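Putative C39-like peptidase (Bacillus anthracis, PDB 3ERV) is of unknown function but, as a C39-like member of the papain-like peptidase clan, probably acts as a cysteine peptidase, with its substrates unidentified. Local coordinates at residues K130-E133 with E134-S138; P205-K208 with F209-W213; A212-Q215 with M216-A220; E51-S54 with L55-L59; A154-D157 with E158-T162. All coordinates share one frame; numbering follows the deposited sequence.

Interaction 1 of 5, residues K130-E133 with E134-S138; sequences KSIE and ELYKS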
loop_
_atom_site.group_PDB
_atom_site.type_symbol
_atom_site.label_atom_id
_atom_site.label_comp_id
_atom_site.label_asym_id
_atom_site.label_seq_id
_atom_site.Cartn_x
_atom_site.Cartn_y
_atom_site.Cartn_z
ATOM N N LYS A 130 13.744 0.788 -3.739
ATOM C CA LYS A 130 14.271 1.668 -4.767
ATOM C C LYS A 130 14.090 3.037 -4.195
ATOM O O LYS A 130 13.505 3.168 -3.123
ATOM C CB LYS A 130 13.445 1.563 -6.043
ATOM C CG LYS A 130 13.474 0.180 -6.699
ATOM C CD LYS A 130 14.821 -0.063 -7.283
ATOM C CE LYS A 130 14.787 -1.131 -8.334
ATOM N NZ LYS A 130 15.199 -2.401 -7.707
ATOM N N SER A 131 14.528 4.064 -4.911
ATOM C CA SER A 131 14.450 5.428 -4.400
ATOM C C SER A 131 13.139 6.084 -4.784
ATOM O O SER A 131 12.529 5.705 -5.765
ATOM C CB SER A 131 15.627 6.265 -4.949
ATOM O OG SER A 131 15.199 7.332 -5.796
ATOM N N ILE A 132 12.735 7.105 -4.043
ATOM C CA ILE A 132 11.523 7.846 -4.387
ATOM C C ILE A 132 11.510 8.255 -5.876
ATOM O O ILE A 132 10.452 8.282 -6.527
ATOM C CB ILE A 132 11.317 9.070 -3.439
ATOM C CG1 ILE A 132 9.884 9.565 -3.461
ATOM C CG2 ILE A 132 12.287 10.192 -3.755
ATOM C CD1 ILE A 132 8.903 8.521 -3.083
ATOM N N GLU A 133 12.682 8.543 -6.429
ATOM C CA GLU A 133 12.735 9.078 -7.780
ATOM C C GLU A 133 12.271 8.051 -8.795
ATOM O O GLU A 133 11.688 8.400 -9.810
ATOM C CB GLU A 133 14.157 9.517 -8.133
ATOM C CG GLU A 133 14.499 10.913 -7.645
ATOM C CD GLU A 133 14.641 10.963 -6.130
ATOM O OE1 GLU A 133 14.248 12.005 -5.542
ATOM O OE2 GLU A 133 15.118 9.948 -5.542
ATOM N N GLU A 134 12.611 6.797 -8.538
ATOM C CA GLU A 134 12.112 5.681 -9.307
ATOM C C GLU A 134 10.579 5.696 -9.333
ATOM O O GLU A 134 9.970 5.424 -10.375
ATOM C CB GLU A 134 12.545 4.367 -8.657
ATOM C CG GLU A 134 14.000 4.055 -8.836
ATOM C CD GLU A 134 14.255 3.639 -10.254
ATOM O OE1 GLU A 134 14.946 4.409 -10.971
ATOM O OE2 GLU A 134 13.707 2.567 -10.656
ATOM N N LEU A 135 9.975 5.967 -8.180
ATOM C CA LEU A 135 8.517 5.948 -8.087
ATOM C C LEU A 135 7.920 7.053 -8.952
ATOM O O LEU A 135 6.939 6.836 -9.676
ATOM C CB LEU A 135 8.030 6.032 -6.631
ATOM C CG LEU A 135 7.893 4.708 -5.842
ATOM C CD1 LEU A 135 9.235 4.003 -5.720
ATOM C CD2 LEU A 135 7.276 4.918 -4.453
ATOM N N TYR A 136 8.536 8.225 -8.896
ATOM C CA TYR A 136 8.096 9.353 -9.712
ATOM C C TYR A 136 8.269 9.064 -11.217
ATOM O O TYR A 136 7.446 9.484 -12.045
ATOM C CB TYR A 136 8.844 10.638 -9.303
ATOM C CG TYR A 136 8.590 11.078 -7.871
ATOM C CD1 TYR A 136 7.318 11.037 -7.330
ATOM C CD2 TYR A 136 9.625 11.584 -7.080
ATOM C CE1 TYR A 136 7.072 11.444 -6.032
ATOM C CE2 TYR A 136 9.398 12.009 -5.803
ATOM C CZ TYR A 136 8.123 11.935 -5.267
ATOM O OH TYR A 136 7.892 12.347 -3.968
ATOM N N LYS A 137 9.335 8.344 -11.568
ATOM C CA LYS A 137 9.530 7.937 -12.943
ATOM C C LYS A 137 8.364 7.063 -13.370
ATOM O O LYS A 137 7.849 7.231 -14.475
ATOM C CB LYS A 137 10.828 7.143 -13.104
ATOM C CG LYS A 137 12.055 8.005 -13.468
ATOM C CD LYS A 137 13.377 7.242 -13.275
ATOM C CE LYS A 137 13.214 5.724 -13.480
ATOM N NZ LYS A 137 12.878 5.296 -14.883
ATOM N N SER A 138 7.983 6.114 -12.507
ATOM C CA SER A 138 6.847 5.216 -12.790
ATOM C C SER A 138 5.599 6.042 -13.086
ATOM O O SER A 138 4.927 5.834 -14.089
ATOM C CB SER A 138 6.556 4.276 -11.615
ATOM O OG SER A 138 5.435 3.422 -11.907
#

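Interaction 2 of 5, residues P205-K208 with F209-W213; sequences PREK and FEQAW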
loop_
_atom_site.group_PDB
_atom_site.type_symbol
_atom_site.label_atom_id
_atom_site.label_comp_id
_atom_site.label_asym_id
_atom_site.label_seq_id
_atom_site.Cartn_x
_atom_site.Cartn_y
_atom_site.Cartn_z
ATOM N N PRO A 205 2.111 17.423 1.582
ATOM C CA PRO A 205 3.493 17.902 1.529
ATOM C C PRO A 205 4.458 16.797 1.129
ATOM O O PRO A 205 4.595 15.784 1.834
ATOM C CB PRO A 205 3.784 18.352 2.975
ATOM C CG PRO A 205 2.427 18.574 3.615
ATOM C CD PRO A 205 1.349 18.021 2.702
ATOM N N ARG A 206 5.144 17.033 0.021
ATOM C CA ARG A 206 6.007 16.043 -0.585
ATOM C C ARG A 206 7.106 15.507 0.332
ATOM O O ARG A 206 7.276 14.274 0.481
ATOM C CB ARG A 206 6.590 16.610 -1.887
ATOM C CG ARG A 206 7.606 15.743 -2.617
ATOM C CD ARG A 206 7.875 16.393 -3.983
ATOM N NE ARG A 206 9.079 15.890 -4.623
ATOM C CZ ARG A 206 9.369 16.085 -5.910
ATOM N NH1 ARG A 206 8.529 16.776 -6.670
ATOM N NH2 ARG A 206 10.484 15.583 -6.438
ATOM N N GLU A 207 7.865 16.411 0.942
ATOM C CA GLU A 207 9.065 15.980 1.643
ATOM C C GLU A 207 8.749 15.067 2.811
ATOM O O GLU A 207 9.384 14.025 2.968
ATOM C CB GLU A 207 9.965 17.153 2.086
ATOM C CG GLU A 207 11.361 16.664 2.479
ATOM C CD GLU A 207 12.284 17.762 3.003
ATOM O OE1 GLU A 207 12.799 18.560 2.182
ATOM O OE2 GLU A 207 12.516 17.807 4.238
ATOM N N LYS A 208 7.786 15.467 3.625
ATOM C CA LYS A 208 7.339 14.682 4.774
ATOM C C LYS A 208 6.795 13.307 4.326
ATOM O O LYS A 208 7.053 12.269 4.950
ATOM C CB LYS A 208 6.228 15.444 5.490
ATOM C CG LYS A 208 6.682 16.724 6.221
ATOM C CD LYS A 208 7.092 16.399 7.631
ATOM C CE LYS A 208 8.489 16.964 7.982
ATOM N NZ LYS A 208 9.656 16.062 7.580
ATOM N N PHE A 209 6.028 13.337 3.236
ATOM C CA PHE A 209 5.539 12.139 2.562
ATOM C C PHE A 209 6.653 11.157 2.252
ATOM O O PHE A 209 6.565 9.960 2.579
ATOM C CB PHE A 209 4.815 12.503 1.259
ATOM C CG PHE A 209 4.178 11.307 0.576
ATOM C CD1 PHE A 209 2.860 10.980 0.820
ATOM C CD2 PHE A 209 4.919 10.499 -0.273
ATOM C CE1 PHE A 209 2.281 9.883 0.203
ATOM C CE2 PHE A 209 4.357 9.412 -0.896
ATOM C CZ PHE A 209 3.037 9.100 -0.659
ATOM N N GLU A 210 7.715 11.656 1.639
ATOM C CA GLU A 210 8.792 10.779 1.228
ATOM C C GLU A 210 9.490 10.163 2.420
ATOM O O GLU A 210 9.940 9.007 2.370
ATOM C CB GLU A 210 9.802 11.546 0.375
ATOM C CG GLU A 210 9.210 12.241 -0.840
ATOM C CD GLU A 210 10.255 13.074 -1.580
ATOM O OE1 GLU A 210 11.313 13.332 -0.975
ATOM O OE2 GLU A 210 10.032 13.483 -2.745
ATOM N N GLN A 211 9.601 10.950 3.489
ATOM C CA GLN A 211 10.333 10.525 4.689
ATOM C C GLN A 211 9.540 9.472 5.455
ATOM O O GLN A 211 10.101 8.475 5.948
ATOM C CB GLN A 211 10.619 11.731 5.592
ATOM C CG GLN A 211 11.699 12.650 5.056
ATOM C CD GLN A 211 11.806 13.941 5.855
ATOM O OE1 GLN A 211 10.825 14.405 6.465
ATOM N NE2 GLN A 211 12.996 14.541 5.844
ATOM N N ALA A 212 8.235 9.703 5.554
ATOM C CA ALA A 212 7.302 8.711 6.103
ATOM C C ALA A 212 7.389 7.369 5.334
ATOM O O ALA A 212 7.457 6.299 5.944
ATOM C CB ALA A 212 5.876 9.264 6.090
ATOM N N TRP A 213 7.398 7.460 4.002
ATOM C CA TRP A 213 7.483 6.282 3.087
ATOM C C TRP A 213 8.768 5.496 3.327
ATOM O O TRP A 213 8.744 4.267 3.501
ATOM C CB TRP A 213 7.415 6.711 1.610
ATOM C CG TRP A 213 7.583 5.554 0.668
ATOM C CD1 TRP A 213 6.751 4.466 0.528
ATOM C CD2 TRP A 213 8.667 5.347 -0.254
ATOM N NE1 TRP A 213 7.247 3.606 -0.450
ATOM C CE2 TRP A 213 8.425 4.118 -0.925
ATOM C CE3 TRP A 213 9.824 6.078 -0.568
ATOM C CZ2 TRP A 213 9.297 3.612 -1.884
ATOM C CZ3 TRP A 213 10.692 5.576 -1.518
ATOM C CH2 TRP A 213 10.416 4.362 -2.185
#

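Interaction 3 of 5, residues A212-Q215 with M216-A220; sequences AWVQ and MGSQA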
loop_
_atom_site.group_PDB
_atom_site.type_symbol
_atom_site.label_atom_id
_atom_site.label_comp_id
_atom_site.label_asym_id
_atom_site.label_seq_id
_atom_site.Cartn_x
_atom_site.Cartn_y
_atom_site.Cartn_z
ATOM N N ALA A 212 8.235 9.703 5.554
ATOM C CA ALA A 212 7.302 8.711 6.103
ATOM C C ALA A 212 7.389 7.369 5.334
ATOM O O ALA A 212 7.457 6.299 5.944
ATOM C CB ALA A 212 5.876 9.264 6.090
ATOM N N TRP A 213 7.398 7.460 4.002
ATOM C CA TRP A 213 7.483 6.282 3.087
ATOM C C TRP A 213 8.768 5.496 3.327
ATOM O O TRP A 213 8.744 4.267 3.501
ATOM C CB TRP A 213 7.415 6.711 1.610
ATOM C CG TRP A 213 7.583 5.554 0.668
ATOM C CD1 TRP A 213 6.751 4.466 0.528
ATOM C CD2 TRP A 213 8.667 5.347 -0.254
ATOM N NE1 TRP A 213 7.247 3.606 -0.450
ATOM C CE2 TRP A 213 8.425 4.118 -0.925
ATOM C CE3 TRP A 213 9.824 6.078 -0.568
ATOM C CZ2 TRP A 213 9.297 3.612 -1.884
ATOM C CZ3 TRP A 213 10.692 5.576 -1.518
ATOM C CH2 TRP A 213 10.416 4.362 -2.185
ATOM N N VAL A 214 9.891 6.220 3.344
ATOM C CA VAL A 214 11.200 5.599 3.626
ATOM C C VAL A 214 11.227 4.954 5.027
ATOM O O VAL A 214 11.724 3.838 5.219
ATOM C CB VAL A 214 12.356 6.633 3.471
ATOM C CG1 VAL A 214 13.628 6.085 4.109
ATOM C CG2 VAL A 214 12.592 6.967 1.996
ATOM N N GLN A 215 10.665 5.669 5.997
ATOM C CA GLN A 215 10.534 5.166 7.367
ATOM C C GLN A 215 9.754 3.864 7.494
ATOM O O GLN A 215 10.127 3.029 8.312
ATOM C CB GLN A 215 9.886 6.208 8.287
ATOM C CG GLN A 215 9.780 5.705 9.705
ATOM C CD GLN A 215 9.329 6.784 10.657
ATOM O OE1 GLN A 215 8.267 7.385 10.508
ATOM N NE2 GLN A 215 10.142 7.033 11.651
ATOM N N MET A 216 8.683 3.688 6.708
ATOM C CA MET A 216 7.972 2.405 6.682
ATOM C C MET A 216 8.613 1.325 5.819
ATOM O O MET A 216 8.028 0.266 5.648
ATOM C CB MET A 216 6.498 2.580 6.277
ATOM C CG MET A 216 5.638 3.260 7.342
ATOM S SD MET A 216 5.481 2.335 8.890
ATOM C CE MET A 216 4.704 0.793 8.357
ATOM N N GLY A 217 9.804 1.564 5.266
ATOM C CA GLY A 217 10.523 0.479 4.634
ATOM C C GLY A 217 10.658 0.666 3.132
ATOM O O GLY A 217 11.043 -0.259 2.421
ATOM N N SER A 218 10.325 1.853 2.648
ATOM C CA SER A 218 10.327 2.116 1.200
ATOM C C SER A 218 9.508 1.076 0.386
ATOM O O SER A 218 9.918 0.681 -0.708
ATOM C CB SER A 218 11.775 2.161 0.691
ATOM O OG SER A 218 12.384 3.387 1.074
ATOM N N GLN A 219 8.377 0.630 0.934
ATOM C CA GLN A 219 7.616 -0.451 0.324
ATOM C C GLN A 219 6.712 0.076 -0.798
ATOM O O GLN A 219 5.939 1.022 -0.583
ATOM C CB GLN A 219 6.788 -1.176 1.341
ATOM C CG GLN A 219 7.458 -1.459 2.695
ATOM C CD GLN A 219 6.558 -2.360 3.523
ATOM O OE1 GLN A 219 5.962 -3.276 2.969
ATOM N NE2 GLN A 219 6.421 -2.094 4.830
ATOM N N ALA A 220 6.810 -0.526 -1.985
ATOM C CA ALA A 220 6.029 -0.037 -3.140
ATOM C C ALA A 220 5.835 -1.074 -4.201
ATOM O O ALA A 220 6.736 -1.834 -4.494
ATOM C CB ALA A 220 6.668 1.176 -3.750
HETATM O O HOH W 1 7.169 2.101 2.936
HETATM O O HOH W 2 13.438 2.508 3.285
#

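Interaction 4 of 5, residues E51-S54 with L55-L59; sequences EVTS and LAMML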
loop_
_atom_site.group_PDB
_atom_site.type_symbol
_atom_site.label_atom_id
_atom_site.label_comp_id
_atom_site.label_asym_id
_atom_site.label_seq_id
_atom_site.Cartn_x
_atom_site.Cartn_y
_atom_site.Cartn_z
ATOM N N GLU A 51 -4.672 -1.743 1.979
ATOM C CA GLU A 51 -3.794 -2.366 0.962
ATOM C C GLU A 51 -4.504 -3.012 -0.234
ATOM O O GLU A 51 -4.127 -2.788 -1.419
ATOM C CB GLU A 51 -2.873 -3.396 1.626
ATOM C CG GLU A 51 -2.104 -2.871 2.834
ATOM C CD GLU A 51 -2.693 -3.178 4.215
ATOM O OE1 GLU A 51 -3.899 -3.484 4.334
ATOM O OE2 GLU A 51 -1.930 -3.045 5.230
ATOM N N VAL A 52 -5.514 -3.829 0.039
ATOM C CA VAL A 52 -6.199 -4.480 -1.078
ATOM C C VAL A 52 -7.021 -3.468 -1.898
ATOM O O VAL A 52 -7.252 -3.665 -3.100
ATOM C CB VAL A 52 -7.073 -5.709 -0.667
ATOM C CG1 VAL A 52 -6.211 -6.839 -0.019
ATOM C CG2 VAL A 52 -8.301 -5.324 0.230
ATOM N N THR A 53 -7.492 -2.414 -1.246
ATOM C CA THR A 53 -8.297 -1.409 -1.954
ATOM C C THR A 53 -7.428 -0.561 -2.890
ATOM O O THR A 53 -7.860 -0.280 -4.015
ATOM C CB THR A 53 -9.130 -0.526 -0.972
ATOM O OG1 THR A 53 -9.978 -1.372 -0.181
ATOM C CG2 THR A 53 -10.021 0.437 -1.734
ATOM N N SER A 54 -6.223 -0.149 -2.425
ATOM C CA SER A 54 -5.215 0.526 -3.271
ATOM C C SER A 54 -4.747 -0.363 -4.443
ATOM O O SER A 54 -4.581 0.086 -5.599
ATOM C CB SER A 54 -3.975 0.913 -2.440
ATOM O OG SER A 54 -4.283 1.870 -1.391
ATOM N N LEU A 55 -4.516 -1.626 -4.115
ATOM C CA LEU A 55 -4.193 -2.588 -5.111
ATOM C C LEU A 55 -5.328 -2.706 -6.138
ATOM O O LEU A 55 -5.045 -2.752 -7.319
ATOM C CB LEU A 55 -3.843 -3.964 -4.496
ATOM C CG LEU A 55 -3.399 -4.960 -5.599
ATOM C CD1 LEU A 55 -2.089 -4.497 -6.298
ATOM C CD2 LEU A 55 -3.268 -6.419 -5.031
ATOM N N ALA A 56 -6.589 -2.725 -5.697
ATOM C CA ALA A 56 -7.705 -2.771 -6.630
ATOM C C ALA A 56 -7.735 -1.600 -7.644
ATOM O O ALA A 56 -7.812 -1.805 -8.865
ATOM C CB ALA A 56 -9.063 -2.932 -5.866
ATOM N N MET A 57 -7.571 -0.388 -7.145
ATOM C CA MET A 57 -7.448 0.808 -8.002
ATOM C C MET A 57 -6.316 0.672 -9.034
ATOM O O MET A 57 -6.492 1.025 -10.221
ATOM C CB MET A 57 -7.189 2.074 -7.138
ATOM C CG MET A 57 -8.433 2.633 -6.367
ATOM S SD MET A 57 -8.166 4.197 -5.392
ATOM C CE MET A 57 -7.739 3.552 -3.774
ATOM N N MET A 58 -5.155 0.189 -8.592
ATOM C CA MET A 58 -3.997 -0.004 -9.477
ATOM C C MET A 58 -4.305 -1.018 -10.555
ATOM O O MET A 58 -4.078 -0.756 -11.762
ATOM C CB MET A 58 -2.755 -0.472 -8.668
ATOM C CG MET A 58 -1.323 -0.461 -9.402
ATOM S SD MET A 58 -0.037 -1.606 -8.770
ATOM C CE MET A 58 -0.691 -3.118 -9.524
ATOM N N LEU A 59 -4.814 -2.182 -10.131
ATOM C CA LEU A 59 -5.181 -3.259 -11.081
ATOM C C LEU A 59 -6.244 -2.837 -12.122
ATOM O O LEU A 59 -6.101 -3.138 -13.314
ATOM C CB LEU A 59 -5.694 -4.479 -10.294
ATOM C CG LEU A 59 -4.556 -5.256 -9.566
ATOM C CD1 LEU A 59 -5.108 -6.476 -8.817
ATOM C CD2 LEU A 59 -3.499 -5.682 -10.589
#

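Interaction 5 of 5, residues A154-D157 with E158-T162; sequences APLD and EDEFT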
loop_
_atom_site.group_PDB
_atom_site.type_symbol
_atom_site.label_atom_id
_atom_site.label_comp_id
_atom_site.label_asym_id
_atom_site.label_seq_id
_atom_site.Cartn_x
_atom_site.Cartn_y
_atom_site.Cartn_z
ATOM N N ALA A 154 3.692 11.729 7.462
ATOM C CA ALA A 154 4.913 12.364 7.948
ATOM C C ALA A 154 5.629 11.382 8.844
ATOM O O ALA A 154 5.009 10.448 9.382
ATOM C CB ALA A 154 4.602 13.681 8.696
ATOM N N PRO A 155 6.948 11.572 8.999
ATOM C CA PRO A 155 7.740 10.657 9.824
ATOM C C PRO A 155 7.193 10.595 11.260
ATOM O O PRO A 155 6.651 11.592 11.808
ATOM C CB PRO A 155 9.147 11.256 9.763
ATOM C CG PRO A 155 9.152 12.033 8.446
ATOM C CD PRO A 155 7.770 12.601 8.336
ATOM N N LEU A 156 7.269 9.419 11.860
ATOM C CA LEU A 156 6.714 9.261 13.172
ATOM C C LEU A 156 7.874 9.194 14.122
ATOM O O LEU A 156 8.971 8.720 13.775
ATOM C CB LEU A 156 5.880 7.981 13.287
ATOM C CG LEU A 156 4.545 7.908 12.525
ATOM C CD1 LEU A 156 3.943 6.484 12.548
ATOM C CD2 LEU A 156 3.549 8.959 13.019
ATOM N N ASP A 157 7.624 9.695 15.323
ATOM C CA ASP A 157 8.515 9.513 16.432
ATOM C C ASP A 157 8.704 8.026 16.667
ATOM O O ASP A 157 7.760 7.246 16.560
ATOM C CB ASP A 157 7.841 10.104 17.658
ATOM C CG ASP A 157 8.804 10.365 18.782
ATOM O OD1 ASP A 157 8.892 11.561 19.162
ATOM O OD2 ASP A 157 9.453 9.397 19.293
ATOM N N GLU A 158 9.913 7.653 17.049
ATOM C CA GLU A 158 10.255 6.263 17.292
ATOM C C GLU A 158 9.358 5.555 18.281
ATOM O O GLU A 158 9.174 4.349 18.187
ATOM C CB GLU A 158 11.694 6.154 17.796
ATOM C CG GLU A 158 12.718 5.988 16.705
ATOM C CD GLU A 158 12.650 4.601 16.070
ATOM O OE1 GLU A 158 12.976 4.495 14.861
ATOM O OE2 GLU A 158 12.253 3.628 16.782
ATOM N N ASP A 159 8.822 6.288 19.252
ATOM C CA ASP A 159 8.041 5.657 20.315
ATOM C C ASP A 159 6.643 5.257 19.872
ATOM O O ASP A 159 5.964 4.497 20.578
ATOM C CB ASP A 159 7.986 6.535 21.579
ATOM C CG ASP A 159 7.458 7.935 21.311
ATOM O OD1 ASP A 159 6.898 8.191 20.210
ATOM O OD2 ASP A 159 7.583 8.790 22.232
ATOM N N GLU A 160 6.225 5.774 18.707
ATOM C CA GLU A 160 5.020 5.302 18.006
ATOM C C GLU A 160 5.093 3.833 17.501
ATOM O O GLU A 160 4.068 3.213 17.299
ATOM C CB GLU A 160 4.702 6.210 16.828
ATOM C CG GLU A 160 4.493 7.666 17.164
ATOM C CD GLU A 160 3.038 8.033 17.078
ATOM O OE1 GLU A 160 2.232 7.126 16.769
ATOM O OE2 GLU A 160 2.683 9.199 17.341
ATOM N N PHE A 161 6.290 3.275 17.312
ATOM C CA PHE A 161 6.420 1.877 16.822
ATOM C C PHE A 161 6.450 0.833 17.924
ATOM O O PHE A 161 6.830 1.135 19.059
ATOM C CB PHE A 161 7.640 1.724 15.931
ATOM C CG PHE A 161 7.541 2.511 14.685
ATOM C CD1 PHE A 161 7.836 3.857 14.693
ATOM C CD2 PHE A 161 7.092 1.920 13.502
ATOM C CE1 PHE A 161 7.713 4.596 13.540
ATOM C CE2 PHE A 161 6.973 2.653 12.354
ATOM C CZ PHE A 161 7.270 3.990 12.367
ATOM N N THR A 162 5.999 -0.377 17.596
ATOM C CA THR A 162 6.253 -1.564 18.419
ATOM C C THR A 162 7.124 -2.526 17.612
ATOM O O THR A 162 7.177 -2.465 16.369
ATOM C CB THR A 162 4.980 -2.363 18.738
ATOM O OG1 THR A 162 3.901 -1.479 19.057
ATOM C CG2 THR A 162 5.229 -3.348 19.884
#

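Interaction 1 of 5, residues K130-E133 with E134-S138
Ile132 meets Tyr136 one helical turn on, with CG1 of Ile132 set 3.4 Å from CE2 of the tyrosine ring. The two side chains cross at a slant, and the contact runs along the ring's outer end, since CG1 of Ile132 is also close to Tyr136 CZ and OH. Ile132 chi1 of -161° explains this: it places CG1 opposite the backbone N. The same ring carries Ile132 O over one of its faces, and that carbonyl accepts Tyr136 N at 3.0 Å. Ile132 CD1 also reaches Leu135 CD2, at 4.2 Å.

Glu133 and Glu134 take the exposed flank of this first turn. Ser131, at the N-cap, donates its OG to Glu133 OE2 at 2.6 Å; the oxygen is met on its anti side, 21° out of the carboxylate plane. A bend at chi2 of 71° folds the Glu133 chain back to that hydroxyl. Glu134 works through carbon instead: its CB rests 3.2 Å from Ser131 O, and its CG lies 3.8 Å from Lys130 CB. Two acidic residues in the first turn would probably interact favourably with the positive end of the helix dipole.

The buried flank of helix 132-140 packs mainly against helix 206-215 and the strands of the main sheet. Ile132 and Leu135 rest on Trp213 of that helix, Leu135 also reaches Val145 and Ile147 of strand 145-150, and Tyr136 OH is hydrogen-bonded to Glu210.

Interaction 2 of 5, residues P205-K208 with F209-W213
Arg206 and Glu210, a turn apart near the start of helix 206-215, form the tight half of this contact. Arg206 NE donates to Glu210 OE2 at 3.2 Å in a salt bridge that is only moderately straight, at 145°. The oxygen is met on its syn side but tilted out of the carboxylate plane, and the guanidinium and carboxylate planes stand 54° apart. Arg206 chi1 of 176° sets CG opposite the backbone N, and the chain then runs extended to NE, with CG also 3.3 Å from Glu210 OE2. Beneath the charges, Glu210 CG approaches Arg206 O to 3.1 Å, and Phe209 CB is equally near that carbonyl, while the Phe209 ring leaves for strands 145-150 and 189-193.

The outer side is looser. Glu207 OE2 and Gln211 NE2 stay 3.7 Å apart, with their flat groups turned well away from parallel. Lys208 NZ is modelled implausibly close to Gln211 OE1, so the placing of one or both of these ends is doubtful.

Chemically, the Arg206-Glu210 pair is one link in a chain. Arg206 NH1 also binds Asp186 O, and Glu210 OE2 has a second partner in Tyr136. One carboxylate oxygen thus serves two donors, which would probably stabilise its negative charge and restrict where that oxygen can lie.

Interaction 3 of 5, residues A212-Q215 with M216-A220
Trp213 is swung with CG opposite its backbone N (chi1 176°), and chi2 of 64° turns the indole back beneath Ser218 and Gln219. The six-membered ring then receives Ser218 CA over one face, a CH-pi contact of 3.7 Å from CA to the ring centroid. At the ring edge Trp213 NE1 donates to Gln219 O at 2.9 Å; the acceptor lies in the indole plane, although the N-H approaches the carbonyl from well above its own plane. Ala220 CB adds an apolar touch on Trp213 CZ2.

The chain leaves helix 206-215 through a Schellman motif. Ser218 N reaches Trp213 O at 3.0 Å and Gly217 N reaches Val214 O at 3.0 Å, with Gly217 as the C-prime residue. It sits at a positive phi of 114°, in a backbone conformation that residues with a CB rarely adopt.

Water extends the cap. One molecule donates a hydrogen bond to Trp213 O and accepts one from Gln219 N; another donates to Val214 O and lies 2.6 Å from Ser218 OG. Across the turn, Gln219 NE2 bonds to Met216 O at 3.0 Å, nearly straight and in the amide plane, while Gln219 OE1 accepts His109 N.

Interaction 4 of 5, residues E51-S54 with L55-L59
Peptide groups are the flat units that meet between Glu51-Ser54 and Leu55-Leu59; the Glu51 carboxylate turns away, its OE2 accepting Val107 N. Ala56 N approaches Val52 O at 2.8 Å from above the carbonyl plane, 35° out of it. Leu55 N meets Glu51 O at 3.0 Å, and Met58 N meets Ser54 O at the same distance; both donors are tilted less steeply from the planes of their acceptors. These bonds are the regular i to i+4 ladder of helix 50-61. In papain-like peptidases the helix of this kind begins with the nucleophilic cysteine. Here Cys50 stands at its start, and with His178 and Asp194 it may form the catalytic triad expected of the clan.

The side chains mostly fan outward from the ladder into buried surroundings. Leu55, with CG opposite its backbone N (chi1 -176°), goes to Leu112, Leu115 and Ala116 of helix 109-119, whereas Val52 and Ala56 pack on Leu71 of helix 68-74. Ser54 OG is bonded to Cys50 O and weakly to Cys179 O; Thr53 OG1 is bonded to Gly49 O. Two buried hydroxyls are thereby matched with carbonyls.

Across the two segments, Met57 is the side chain that folds back. Its bend at chi3 (-92°) returns the methyl to the preceding turn, where Met57 CE lies 3.8 Å from Thr53 O and 4.0 Å from Ser54 CA.

Interaction 5 of 5, residues A154-D157 with E158-T162
Asp157 is the residue round which this turn closes, joined to Asp159 and Glu160 by two hydrogen bonds. Asp159 N points almost straight (174°) at Asp157 OD2, 3.2 Å away, and meets it on the anti side close to the carboxylate plane. Glu160 N binds Asp157 O at 3.0 Å. The first bond depends on Asp157 chi1 of -162°, which sets the carboxylate opposite its backbone N and beside the carbonyl carbon, facing the following amides.

Close by is a less comfortable pair. Asp157 OD2 and Asp159 OD1 stand 3.0 Å apart, with carboxylate planes only 20° from parallel. Two charged groups so near would probably repel each other.

On the other side of the backbone Leu156 supplies the apolar part. Its CB touches Phe161 CE1 at 3.9 Å and Glu160 CG at 4.1 Å, with the leucine crossing both side chains at roughly a right angle. The phenylalanine ring has Asp157 O near its plane, at the edge, 3.9 Å from CD1.

A second shell holds these groups. Gln215 OE1 accepts Leu156 N, anchoring the start of the turn to helix 206-215, and Leu156 and Phe161 both rest on Thr174. Residues 159-162 also touch a crystal neighbour, which may influence the acidic side chains. The side-chain bond from Asp157 to the amide two residues on makes an Asx turn, here leading into the 3-10 segment 158-160 ahead of strand 162-166.

In the fold
Along the chain the order is interaction 4, 1, 5, 2 and 3. Interactions 2 and 3 overlap, sharing Ala212 and Trp213 on helix 206-215, with centres 9 Å apart. That helix connects most of the set: interaction 1 lies on one flank, its centre about 13 Å from that of interaction 2, and interaction 5 touches both interaction 2, through Pro155, and interaction 3, through Leu156 and Phe161. Interaction 4 stands apart, its centre 18 to 26 Å from the others and nearest to interaction 3 by closest atoms, about 7 Å. Helix 50-61 packs on the main antiparallel sheet, through strand 177-185, but does not touch the linked helix-and-loop group.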